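Local coordinates for 4-phosphoerythronate dehydrogenase (Lactobacillus jensenii, PDB 4PRK), which is a D-isomer-specific 2-hydroxyacid dehydrogenase that probably catalyses the NAD-dependent interconversion of pyruvate and D-lactate, at residues 1-6 and 47-52; 40-45 and 63-68; 74-79 and 306-311. All coordinates share one frame; numbering follows the deposited sequence.

Interaction 1 of 3, residues 1-6 and 47-52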
ATOM      1  N   MET A   1      10.279 -42.607   6.312  1.00 64.42           N
ATOM      2  CA  MET A   1      11.045 -41.422   5.857  1.00 59.83           C
ATOM      3  C   MET A   1      11.841 -40.784   7.040  1.00 53.76           C
ATOM      4  O   MET A   1      11.255 -40.135   7.921  1.00 55.91           O
ATOM      5  CB  MET A   1      10.065 -40.444   5.180  1.00 63.62           C
ATOM      6  CG  MET A   1      10.709 -39.440   4.236  1.00 70.20           C
ATOM      7  SD  MET A   1      11.619 -40.184   2.864  1.00 76.01           S
ATOM      8  CE  MET A   1      12.979 -39.044   2.698  1.00 73.13           C
ATOM      9  N   LYS A   2      13.163 -40.998   7.062  1.00 46.57           N
ATOM     10  CA  LYS A   2      14.067 -40.368   8.035  1.00 46.96           C
ATOM     11  C   LYS A   2      15.141 -39.490   7.346  1.00 47.44           C
ATOM     12  O   LYS A   2      15.873 -39.954   6.434  1.00 38.84           O
ATOM     13  CB  LYS A   2      14.741 -41.427   8.903  1.00 44.83           C
ATOM     14  CG  LYS A   2      15.517 -40.872  10.079  1.00 51.41           C
ATOM     15  CD  LYS A   2      15.260 -41.677  11.360  1.00 58.93           C
ATOM     16  CE  LYS A   2      16.126 -42.928  11.471  1.00 61.56           C
ATOM     17  NZ  LYS A   2      16.320 -43.352  12.894  1.00 65.46           N
ATOM     18  N   ILE A   3      15.244 -38.231   7.809  1.00 48.09           N
ATOM     19  CA  ILE A   3      16.208 -37.241   7.252  1.00 45.98           C
ATOM     20  C   ILE A   3      17.145 -36.721   8.368  1.00 44.11           C
ATOM     21  O   ILE A   3      16.710 -36.182   9.389  1.00 41.54           O
ATOM     22  CB  ILE A   3      15.477 -36.090   6.486  1.00 48.14           C
ATOM     23  CG1 ILE A   3      14.645 -36.615   5.272  1.00 42.13           C
ATOM     24  CG2 ILE A   3      16.441 -34.992   6.051  1.00 47.73           C
ATOM     25  CD1 ILE A   3      15.441 -37.016   4.046  1.00 40.51           C
ATOM     26  N   ALA A   4      18.436 -36.945   8.210  1.00 42.01           N
ATOM     27  CA  ALA A   4      19.382 -36.473   9.202  1.00 43.96           C
ATOM     28  C   ALA A   4      19.570 -34.973   9.085  1.00 44.20           C
ATOM     29  O   ALA A   4      19.674 -34.451   7.993  1.00 47.28           O
ATOM     30  CB  ALA A   4      20.707 -37.188   9.062  1.00 46.62           C
ATOM     31  N   VAL A   5      19.612 -34.296  10.222  1.00 42.09           N
ATOM     32  CA  VAL A   5      19.817 -32.866  10.266  1.00 47.02           C
ATOM     33  C   VAL A   5      21.077 -32.570  11.051  1.00 50.17           C
ATOM     34  O   VAL A   5      21.144 -32.821  12.237  1.00 46.76           O
ATOM     35  CB  VAL A   5      18.644 -32.183  10.970  1.00 47.71           C
ATOM     36  CG1 VAL A   5      18.882 -30.693  11.101  1.00 47.73           C
ATOM     37  CG2 VAL A   5      17.357 -32.466  10.227  1.00 49.96           C
ATOM     38  N   PHE A   6      22.050 -31.965  10.394  1.00 52.31           N
ATOM     39  CA  PHE A   6      23.342 -31.755  11.002  1.00 52.91           C
ATOM     40  C   PHE A   6      23.470 -30.370  11.565  1.00 46.32           C
ATOM     41  O   PHE A   6      23.129 -29.414  10.915  1.00 45.58           O
ATOM     42  CB  PHE A   6      24.438 -32.021   9.988  1.00 56.13           C
ATOM     43  CG  PHE A   6      24.578 -33.468   9.644  1.00 56.58           C
ATOM     44  CD1 PHE A   6      23.857 -34.012   8.607  1.00 56.83           C
ATOM     45  CD2 PHE A   6      25.394 -34.288  10.390  1.00 57.91           C
ATOM     46  CE1 PHE A   6      23.970 -35.344   8.303  1.00 56.91           C
ATOM     47  CE2 PHE A   6      25.511 -35.626  10.091  1.00 54.65           C
ATOM     48  CZ  PHE A   6      24.798 -36.151   9.047  1.00 51.52           C
ATOM     49  N   GLY A  47      17.926 -39.156   3.577  1.00 57.00           N
ATOM     50  CA  GLY A  47      18.540 -37.956   3.028  1.00 55.14           C
ATOM     51  C   GLY A  47      19.213 -37.098   4.081  1.00 57.81           C
ATOM     52  O   GLY A  47      19.045 -37.351   5.262  1.00 58.53           O
ATOM     53  N   VAL A  48      19.981 -36.093   3.671  1.00 55.11           N
ATOM     54  CA  VAL A  48      20.707 -35.281   4.636  1.00 48.04           C
ATOM     55  C   VAL A  48      20.445 -33.774   4.467  1.00 49.27           C
ATOM     56  O   VAL A  48      20.215 -33.283   3.353  1.00 43.09           O
ATOM     57  CB  VAL A  48      22.211 -35.641   4.593  1.00 55.79           C
ATOM     58  CG1 VAL A  48      23.071 -34.584   5.271  1.00 62.58           C
ATOM     59  CG2 VAL A  48      22.429 -36.998   5.252  1.00 55.16           C
ATOM     60  N   LEU A  49      20.425 -33.060   5.602  1.00 50.92           N
ATOM     61  CA  LEU A  49      20.278 -31.594   5.630  1.00 48.54           C
ATOM     62  C   LEU A  49      21.519 -31.015   6.335  1.00 47.58           C
ATOM     63  O   LEU A  49      21.783 -31.319   7.520  1.00 42.08           O
ATOM     64  CB  LEU A  49      18.956 -31.178   6.320  1.00 49.16           C
ATOM     65  CG  LEU A  49      17.622 -31.493   5.594  1.00 50.24           C
ATOM     66  CD1 LEU A  49      16.415 -30.848   6.301  1.00 49.65           C
ATOM     67  CD2 LEU A  49      17.655 -31.066   4.127  1.00 50.22           C
ATOM     68  N   LEU A  50      22.275 -30.188   5.598  1.00 48.43           N
ATOM     69  CA  LEU A  50      23.587 -29.716   6.053  1.00 47.69           C
ATOM     70  C   LEU A  50      23.607 -28.236   6.376  1.00 48.86           C
ATOM     71  O   LEU A  50      22.887 -27.435   5.759  1.00 50.10           O
ATOM     72  CB  LEU A  50      24.641 -29.993   4.976  1.00 53.70           C
ATOM     73  CG  LEU A  50      24.981 -31.471   4.672  1.00 57.32           C
ATOM     74  CD1 LEU A  50      26.348 -31.593   3.978  1.00 57.26           C
ATOM     75  CD2 LEU A  50      24.968 -32.302   5.956  1.00 54.11           C
ATOM     76  N   LYS A  51      24.356 -27.893   7.410  1.00 48.40           N
ATOM     77  CA  LYS A  51      24.685 -26.527   7.742  1.00 50.22           C
ATOM     78  C   LYS A  51      26.159 -26.527   8.037  1.00 55.57           C
ATOM     79  O   LYS A  51      26.556 -26.541   9.199  1.00 53.66           O
ATOM     80  CB  LYS A  51      23.890 -26.032   8.941  1.00 53.14           C
ATOM     81  CG  LYS A  51      24.132 -24.570   9.286  1.00 56.34           C
ATOM     82  CD  LYS A  51      23.250 -24.114  10.437  1.00 59.88           C
ATOM     83  CE  LYS A  51      23.841 -22.916  11.157  1.00 59.63           C
ATOM     84  NZ  LYS A  51      22.803 -22.112  11.853  1.00 62.72           N
ATOM     85  N   PRO A  52      26.999 -26.528   6.910  1.00 56.14           N
ATOM     86  CA  PRO A  52      28.400 -26.801   7.249  1.00 59.47           C
ATOM     87  C   PRO A  52      29.141 -25.597   7.799  1.00 61.31           C
ATOM     88  O   PRO A  52      29.193 -24.560   7.172  1.00 66.59           O
ATOM     89  CB  PRO A  52      29.033 -27.244   5.917  1.00 55.26           C
ATOM     90  CG  PRO A  52      27.986 -27.169   4.871  1.00 53.92           C
ATOM     91  CD  PRO A  52      26.961 -26.248   5.395  1.00 53.58           C
TER
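The one aromatic ring in this contact, that of F6, is met mainly along an edge. Near its plane stand the methyls of V48, with F6 CE1 3.3 Å from V48 CG1, and the carbonyl oxygen of L49. L50 CD2 reaches F6 CD1 at 3.3 Å from an oblique direction; the two side chains run side by side and point the same way. F6 CG lies anti to its carbonyl carbon (chi1 -71°), which swings the ring across toward the second strand. The backbones of 2-6 and 47-50 pair as parallel strands. Three bonds stitch them: A4 N to G47 O at 3.0 Å, L49 N to A4 O at 2.9 Å, and F6 N to L49 O at 3.0 Å, the last nearly straight (169° at the hydrogen). All three approach close to the C=O axis. On the face carrying I3 and L49, I3 CG2 packs on L49 CG at 3.7 Å. I3 CD1 presses tightly on the G47 backbone, 3.4 Å from G47 CA, where a beta carbon would collide with it. A4 and V48 line the other face together. This is an interior strand pair of a five-stranded parallel sheet in order 2-1-3-4-5, as in flavodoxin-like folds: strand 26-30 flanks 2-6, strand 72-75 flanks 47-50, and helix 301-319 packs on I3 and L49.

Interaction 2 of 3, residues 40-45 and 63-68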
ATOM      1  N   ASP A  40      28.488 -42.167   9.657  1.00 68.23           N
ATOM      2  CA  ASP A  40      27.833 -43.462   9.775  1.00 67.01           C
ATOM      3  C   ASP A  40      26.459 -43.394  10.453  1.00 60.71           C
ATOM      4  O   ASP A  40      25.740 -44.378  10.500  1.00 56.78           O
ATOM      5  CB  ASP A  40      28.737 -44.466  10.480  1.00 65.71           C
ATOM      6  CG  ASP A  40      30.076 -44.606   9.810  1.00 65.53           C
ATOM      7  OD1 ASP A  40      30.126 -44.592   8.569  1.00 61.13           O
ATOM      8  OD2 ASP A  40      31.084 -44.731  10.528  1.00 75.66           O
ATOM      9  N   GLN A  41      26.142 -42.247  11.035  1.00 58.36           N
ATOM     10  CA  GLN A  41      24.803 -41.961  11.578  1.00 57.37           C
ATOM     11  C   GLN A  41      23.728 -41.656  10.498  1.00 56.71           C
ATOM     12  O   GLN A  41      22.529 -41.584  10.762  1.00 52.66           O
ATOM     13  CB  GLN A  41      24.937 -40.820  12.571  1.00 63.99           C
ATOM     14  CG  GLN A  41      26.216 -40.954  13.380  1.00 61.58           C
ATOM     15  CD  GLN A  41      26.152 -40.273  14.712  1.00 66.78           C
ATOM     16  OE1 GLN A  41      25.071 -40.086  15.281  1.00 67.36           O
ATOM     17  NE2 GLN A  41      27.323 -39.913  15.241  1.00 67.33           N
ATOM     18  N   VAL A  42      24.195 -41.505   9.271  1.00 60.81           N
ATOM     19  CA  VAL A  42      23.350 -41.320   8.106  1.00 63.65           C
ATOM     20  C   VAL A  42      22.808 -42.645   7.623  1.00 59.00           C
ATOM     21  O   VAL A  42      21.944 -42.704   6.775  1.00 51.57           O
ATOM     22  CB  VAL A  42      24.155 -40.715   6.951  1.00 61.50           C
ATOM     23  CG1 VAL A  42      23.242 -40.372   5.792  1.00 59.33           C
ATOM     24  CG2 VAL A  42      24.924 -39.505   7.431  1.00 62.33           C
ATOM     25  N   ALA A  43      23.319 -43.713   8.200  1.00 65.44           N
ATOM     26  CA  ALA A  43      23.138 -45.047   7.665  1.00 65.87           C
ATOM     27  C   ALA A  43      21.675 -45.424   7.573  1.00 56.12           C
ATOM     28  O   ALA A  43      21.262 -46.044   6.606  1.00 53.07           O
ATOM     29  CB  ALA A  43      23.890 -46.054   8.519  1.00 64.09           C
ATOM     30  N   ASP A  44      20.893 -45.031   8.565  1.00 49.77           N
ATOM     31  CA  ASP A  44      19.480 -45.366   8.596  1.00 54.27           C
ATOM     32  C   ASP A  44      18.631 -44.230   8.044  1.00 56.77           C
ATOM     33  O   ASP A  44      17.440 -44.163   8.286  1.00 58.53           O
ATOM     34  CB  ASP A  44      19.017 -45.785   9.989  1.00 55.84           C
ATOM     35  CG  ASP A  44      19.365 -44.782  11.053  1.00 58.08           C
ATOM     36  OD1 ASP A  44      20.178 -43.885  10.801  1.00 63.11           O
ATOM     37  OD2 ASP A  44      18.825 -44.897  12.161  1.00 57.61           O
ATOM     38  N   CYS A  45      19.259 -43.373   7.255  1.00 50.36           N
ATOM     39  CA  CYS A  45      18.650 -42.145   6.802  1.00 51.08           C
ATOM     40  C   CYS A  45      18.383 -42.103   5.302  1.00 53.01           C
ATOM     41  O   CYS A  45      19.202 -42.528   4.504  1.00 53.55           O
ATOM     42  CB  CYS A  45      19.526 -40.966   7.208  1.00 53.55           C
ATOM     43  SG  CYS A  45      19.368 -40.474   8.932  1.00 54.71           S
ATOM     44  N   LYS A  63      31.890 -40.705  -0.334  1.00 82.55           N
ATOM     45  CA  LYS A  63      31.808 -42.119  -0.722  1.00 83.83           C
ATOM     46  C   LYS A  63      30.741 -42.792   0.112  1.00 75.87           C
ATOM     47  O   LYS A  63      29.889 -43.511  -0.415  1.00 69.94           O
ATOM     48  CB  LYS A  63      33.146 -42.871  -0.551  1.00 85.23           C
ATOM     49  CG  LYS A  63      33.033 -44.382  -0.821  1.00 89.39           C
ATOM     50  CD  LYS A  63      34.369 -45.115  -0.874  1.00 88.83           C
ATOM     51  CE  LYS A  63      35.179 -44.692  -2.094  1.00 91.58           C
ATOM     52  NZ  LYS A  63      36.305 -45.612  -2.412  1.00 94.29           N
ATOM     53  N   LYS A  64      30.787 -42.534   1.414  1.00 75.91           N
ATOM     54  CA  LYS A  64      29.883 -43.181   2.360  1.00 76.36           C
ATOM     55  C   LYS A  64      28.398 -42.751   2.289  1.00 82.19           C
ATOM     56  O   LYS A  64      27.515 -43.583   2.521  1.00 84.52           O
ATOM     57  CB  LYS A  64      30.441 -43.032   3.767  1.00 70.58           C
ATOM     58  CG  LYS A  64      31.698 -43.859   3.939  1.00 67.76           C
ATOM     59  CD  LYS A  64      32.383 -43.552   5.249  1.00 70.23           C
ATOM     60  CE  LYS A  64      32.604 -44.822   6.055  1.00 69.54           C
ATOM     61  NZ  LYS A  64      32.768 -44.488   7.489  1.00 73.07           N
ATOM     62  N   LEU A  65      28.112 -41.479   1.973  1.00 78.95           N
ATOM     63  CA  LEU A  65      26.716 -41.060   1.690  1.00 73.14           C
ATOM     64  C   LEU A  65      26.179 -41.813   0.478  1.00 69.85           C
ATOM     65  O   LEU A  65      25.064 -42.354   0.499  1.00 67.29           O
ATOM     66  CB  LEU A  65      26.611 -39.565   1.401  1.00 66.56           C
ATOM     67  CG  LEU A  65      27.085 -38.630   2.504  1.00 70.00           C
ATOM     68  CD1 LEU A  65      27.067 -37.202   1.978  1.00 71.09           C
ATOM     69  CD2 LEU A  65      26.242 -38.797   3.767  1.00 68.42           C
ATOM     70  N   ALA A  66      26.991 -41.826  -0.579  1.00 67.27           N
ATOM     71  CA  ALA A  66      26.712 -42.609  -1.776  1.00 69.43           C
ATOM     72  C   ALA A  66      26.551 -44.087  -1.441  1.00 66.26           C
ATOM     73  O   ALA A  66      25.617 -44.711  -1.903  1.00 66.41           O
ATOM     74  CB  ALA A  66      27.815 -42.422  -2.796  1.00 73.98           C
ATOM     75  N   ASP A  67      27.446 -44.631  -0.623  1.00 67.99           N
ATOM     76  CA  ASP A  67      27.287 -46.005  -0.117  1.00 77.02           C
ATOM     77  C   ASP A  67      25.944 -46.211   0.618  1.00 73.34           C
ATOM     78  O   ASP A  67      25.343 -47.279   0.497  1.00 65.01           O
ATOM     79  CB  ASP A  67      28.451 -46.411   0.822  1.00 82.06           C
ATOM     80  CG  ASP A  67      29.628 -47.074   0.092  1.00 82.36           C
ATOM     81  OD1 ASP A  67      29.918 -46.741  -1.083  1.00 84.92           O
ATOM     82  OD2 ASP A  67      30.280 -47.929   0.730  1.00 81.06           O
ATOM     83  N   TYR A  68      25.471 -45.204   1.367  1.00 72.74           N
ATOM     84  CA  TYR A  68      24.203 -45.340   2.112  1.00 68.88           C
ATOM     85  C   TYR A  68      22.956 -45.001   1.292  1.00 63.32           C
ATOM     86  O   TYR A  68      21.889 -44.830   1.848  1.00 54.15           O
ATOM     87  CB  TYR A  68      24.231 -44.514   3.397  1.00 74.91           C
ATOM     88  CG  TYR A  68      25.348 -44.882   4.352  1.00 80.95           C
ATOM     89  CD1 TYR A  68      25.645 -46.221   4.646  1.00 83.09           C
ATOM     90  CD2 TYR A  68      26.087 -43.894   4.985  1.00 76.53           C
ATOM     91  CE1 TYR A  68      26.663 -46.547   5.525  1.00 84.10           C
ATOM     92  CE2 TYR A  68      27.102 -44.211   5.857  1.00 77.73           C
ATOM     93  CZ  TYR A  68      27.386 -45.530   6.123  1.00 86.11           C
ATOM     94  OH  TYR A  68      28.400 -45.818   6.998  1.00 94.46           O
TER
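Y68 turns its ring so that A43 lies over one face while its hydroxyl end meets D40. A43 CA sits 4.0 Å from the ring centroid and 13° off the normal, a CH-pi contact nearly over the centre, and A43 CB adds a touch at Y68 CE1, 4.1 Å away. The carboxylate of D40 stands almost perpendicular to that ring, the planes 87° apart, with OD1 close to the ring plane beyond the phenol. Y68 OH donates to D40 OD1 at 2.6 Å, coming from above the carboxylate plane. K64 reaches the same oxygen with a chain bent at chi3: its NZ lies 2.9 Å from D40 OD1, a salt bridge made through the syn lone pair. Two donors thus grip one oxygen, which probably stabilises the charged form of D40. These side chains tie the loop leading into strand 47-50 to helix 60-67, the helix of the beta-alpha-beta crossover from 47-50 to 72-75. Were Y68 replaced, an alanine here would lose the phenol bond to D40 and the ring face under A43, and the loop would probably be held less firmly against the helix. Further inside, V42 CG1 meets L65 CD2 at 3.9 Å, the two side chains crossing obliquely. V42 also packs on F6 of strand 2-6, and a type I turn from V42 to C45, closed by C45 N to V42 O at 2.8 Å, leads the chain on toward strand 47-50.

Interaction 3 of 3, residues 74-79 and 306-311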
ATOM      1  N   GLY A  74      21.351 -31.584   0.981  1.00 52.14           N
ATOM      2  CA  GLY A  74      20.431 -30.463   1.209  1.00 48.36           C
ATOM      3  C   GLY A  74      21.073 -29.425   2.121  1.00 50.03           C
ATOM      4  O   GLY A  74      21.004 -29.522   3.355  1.00 50.01           O
ATOM      5  N   LEU A  75      21.755 -28.471   1.512  1.00 44.91           N
ATOM      6  CA  LEU A  75      22.155 -27.248   2.192  1.00 51.51           C
ATOM      7  C   LEU A  75      20.921 -26.565   2.720  1.00 49.31           C
ATOM      8  O   LEU A  75      19.957 -26.373   1.955  1.00 44.66           O
ATOM      9  CB  LEU A  75      22.802 -26.259   1.214  1.00 53.91           C
ATOM     10  CG  LEU A  75      24.282 -26.372   0.958  1.00 58.72           C
ATOM     11  CD1 LEU A  75      24.936 -27.620   1.518  1.00 58.09           C
ATOM     12  CD2 LEU A  75      24.478 -26.279  -0.542  1.00 69.39           C
ATOM     13  N   ARG A  76      20.946 -26.190   4.001  1.00 45.69           N
ATOM     14  CA  ARG A  76      19.820 -25.413   4.595  1.00 48.88           C
ATOM     15  C   ARG A  76      20.053 -23.920   4.409  1.00 49.83           C
ATOM     16  O   ARG A  76      19.151 -23.087   4.661  1.00 49.61           O
ATOM     17  CB  ARG A  76      19.643 -25.722   6.088  1.00 42.24           C
ATOM     18  CG  ARG A  76      19.278 -27.185   6.372  1.00 43.91           C
ATOM     19  CD  ARG A  76      18.641 -27.330   7.748  1.00 43.76           C
ATOM     20  NE  ARG A  76      19.439 -26.841   8.896  1.00 41.87           N
ATOM     21  CZ  ARG A  76      20.501 -27.462   9.406  1.00 44.01           C
ATOM     22  NH1 ARG A  76      21.123 -26.967  10.474  1.00 43.05           N
ATOM     23  NH2 ARG A  76      20.959 -28.592   8.847  1.00 52.44           N
ATOM     24  N   ILE A  77      21.280 -23.610   3.984  1.00 50.20           N
ATOM     25  CA  ILE A  77      21.737 -22.254   3.770  1.00 52.85           C
ATOM     26  C   ILE A  77      21.890 -21.952   2.283  1.00 53.65           C
ATOM     27  O   ILE A  77      21.641 -22.804   1.407  1.00 48.43           O
ATOM     28  CB  ILE A  77      23.054 -22.003   4.495  1.00 46.19           C
ATOM     29  CG1 ILE A  77      24.161 -22.861   3.916  1.00 45.66           C
ATOM     30  CG2 ILE A  77      22.865 -22.289   5.971  1.00 48.83           C
ATOM     31  CD1 ILE A  77      25.460 -22.683   4.673  1.00 48.62           C
ATOM     32  N   VAL A  78      22.274 -20.708   2.040  1.00 49.01           N
ATOM     33  CA  VAL A  78      22.492 -20.205   0.708  1.00 54.08           C
ATOM     34  C   VAL A  78      23.895 -20.494   0.182  1.00 54.97           C
ATOM     35  O   VAL A  78      24.026 -20.893  -0.968  1.00 55.61           O
ATOM     36  CB  VAL A  78      22.196 -18.700   0.637  1.00 53.67           C
ATOM     37  CG1 VAL A  78      23.191 -17.898   1.463  1.00 52.71           C
ATOM     38  CG2 VAL A  78      22.173 -18.236  -0.811  1.00 57.60           C
ATOM     39  N   GLY A  79      24.923 -20.319   1.010  1.00 55.25           N
ATOM     40  CA  GLY A  79      26.297 -20.451   0.548  1.00 55.44           C
ATOM     41  C   GLY A  79      26.701 -21.893   0.320  1.00 64.64           C
ATOM     42  O   GLY A  79      26.453 -22.732   1.166  1.00 67.25           O
ATOM     43  N   ASN A 306      11.855 -21.900   7.057  1.00 29.83           N
ATOM     44  CA  ASN A 306      12.049 -22.098   5.641  1.00 31.26           C
ATOM     45  C   ASN A 306      13.356 -22.758   5.340  1.00 32.22           C
ATOM     46  O   ASN A 306      13.409 -23.623   4.474  1.00 31.97           O
ATOM     47  CB  ASN A 306      11.878 -20.805   4.858  1.00 30.31           C
ATOM     48  CG  ASN A 306      10.421 -20.397   4.768  1.00 34.62           C
ATOM     49  OD1 ASN A 306       9.509 -21.159   5.175  1.00 34.72           O
ATOM     50  ND2 ASN A 306      10.168 -19.190   4.265  1.00 36.82           N
ATOM     51  N   MET A 307      14.384 -22.434   6.092  1.00 31.54           N
ATOM     52  CA  MET A 307      15.661 -23.073   5.883  1.00 34.82           C
ATOM     53  C   MET A 307      15.584 -24.583   6.087  1.00 39.12           C
ATOM     54  O   MET A 307      16.234 -25.342   5.360  1.00 39.03           O
ATOM     55  CB  MET A 307      16.733 -22.469   6.789  1.00 39.43           C
ATOM     56  CG  MET A 307      17.196 -21.086   6.322  1.00 46.74           C
ATOM     57  SD  MET A 307      18.421 -20.298   7.406  1.00 51.14           S
ATOM     58  CE  MET A 307      17.702 -18.692   7.698  1.00 60.89           C
ATOM     59  N   ILE A 308      14.792 -25.016   7.060  1.00 41.45           N
ATOM     60  CA  ILE A 308      14.544 -26.436   7.283  1.00 39.32           C
ATOM     61  C   ILE A 308      13.578 -26.982   6.241  1.00 40.41           C
ATOM     62  O   ILE A 308      13.896 -27.958   5.536  1.00 38.94           O
ATOM     63  CB  ILE A 308      13.999 -26.644   8.699  1.00 45.06           C
ATOM     64  CG1 ILE A 308      15.150 -26.523   9.698  1.00 49.46           C
ATOM     65  CG2 ILE A 308      13.331 -27.995   8.832  1.00 49.88           C
ATOM     66  CD1 ILE A 308      14.690 -26.284  11.115  1.00 55.07           C
ATOM     67  N   GLU A 309      12.407 -26.359   6.100  1.00 32.88           N
ATOM     68  CA  GLU A 309      11.366 -26.991   5.313  1.00 36.38           C
ATOM     69  C   GLU A 309      11.595 -26.964   3.791  1.00 43.57           C
ATOM     70  O   GLU A 309      11.143 -27.899   3.074  1.00 40.34           O
ATOM     71  CB  GLU A 309       9.972 -26.472   5.688  1.00 35.30           C
ATOM     72  CG  GLU A 309       9.655 -26.813   7.128  1.00 34.73           C
ATOM     73  CD  GLU A 309       8.232 -26.493   7.517  1.00 42.03           C
ATOM     74  OE1 GLU A 309       7.441 -25.999   6.665  1.00 38.74           O
ATOM     75  OE2 GLU A 309       7.919 -26.775   8.704  1.00 46.10           O
ATOM     76  N   ILE A 310      12.295 -25.934   3.292  1.00 38.70           N
ATOM     77  CA  ILE A 310      12.613 -25.896   1.870  1.00 41.06           C
ATOM     78  C   ILE A 310      13.692 -26.934   1.475  1.00 38.57           C
ATOM     79  O   ILE A 310      13.513 -27.654   0.486  1.00 38.24           O
ATOM     80  CB  ILE A 310      12.995 -24.480   1.379  1.00 42.91           C
ATOM     81  CG1 ILE A 310      11.737 -23.560   1.468  1.00 43.63           C
ATOM     82  CG2 ILE A 310      13.512 -24.549  -0.060  1.00 42.26           C
ATOM     83  CD1 ILE A 310      11.970 -22.089   1.144  1.00 41.35           C
ATOM     84  N   SER A 311      14.781 -27.021   2.230  1.00 35.31           N
ATOM     85  CA  SER A 311      15.758 -28.073   2.004  1.00 35.80           C
ATOM     86  C   SER A 311      15.138 -29.505   2.167  1.00 42.09           C
ATOM     87  O   SER A 311      15.216 -30.360   1.258  1.00 40.89           O
ATOM     88  CB  SER A 311      16.942 -27.848   2.939  1.00 36.61           C
ATOM     89  OG  SER A 311      16.578 -27.881   4.309  1.00 37.20           O
TER
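Van der Waals packing joins the two segments, and no hydrogen bond crosses between them. It sets helix 301-319, near the C-terminus, against the C-terminal end of strand 72-75 in the five-stranded parallel sheet. The aliphatic part of R76 lies along the helix: R76 CG is 3.5 Å from S311 OG, R76 CB is 3.5 Å from M307 O, and R76 CD meets I308 CG1 at 4.1 Å. Backbone oxygens return the contact, with R76 O against M307 CG at 3.3 Å and L75 O against S311 CB at 3.5 Å.

The polar bonds run within the helix or lead off from the contact. S311 OG, in the crowded position between its backbone N and carbonyl carbon (chi1 60°), lies 2.8 Å from M307 O and 3.0 Å from I308 O, back on the previous helical turn. The guanidinium of R76 turns to other partners: NE makes a salt bridge with E12 of helix 10-23, and NH2 bonds F6 O at the end of strand 2-6.

A buried arginine therefore shows the helix its methylenes and keeps its charge for E12, which probably offsets the cost of burying it.

In the fold
All three contacts lie on one side of the chain's centre and belong to the domain built on the five-stranded parallel sheet. Interactions 1 and 3 have centres about 10 Å apart and share that sheet, since strands 47-50 and 72-75 are neighbours in it. Interaction 2, its centre about 11 Å from that of interaction 1, touches it through V42 and through the salt bridge of K2 with D44; it stays clear of interaction 3, about 20 Å away centre to centre. Along the chain the segments of interactions 1 and 2 alternate, and interaction 3 follows. Its late helix 301-319 brings the C-terminal part of the chain back, after the seven-stranded Rossmann sheet, onto the N-terminal one.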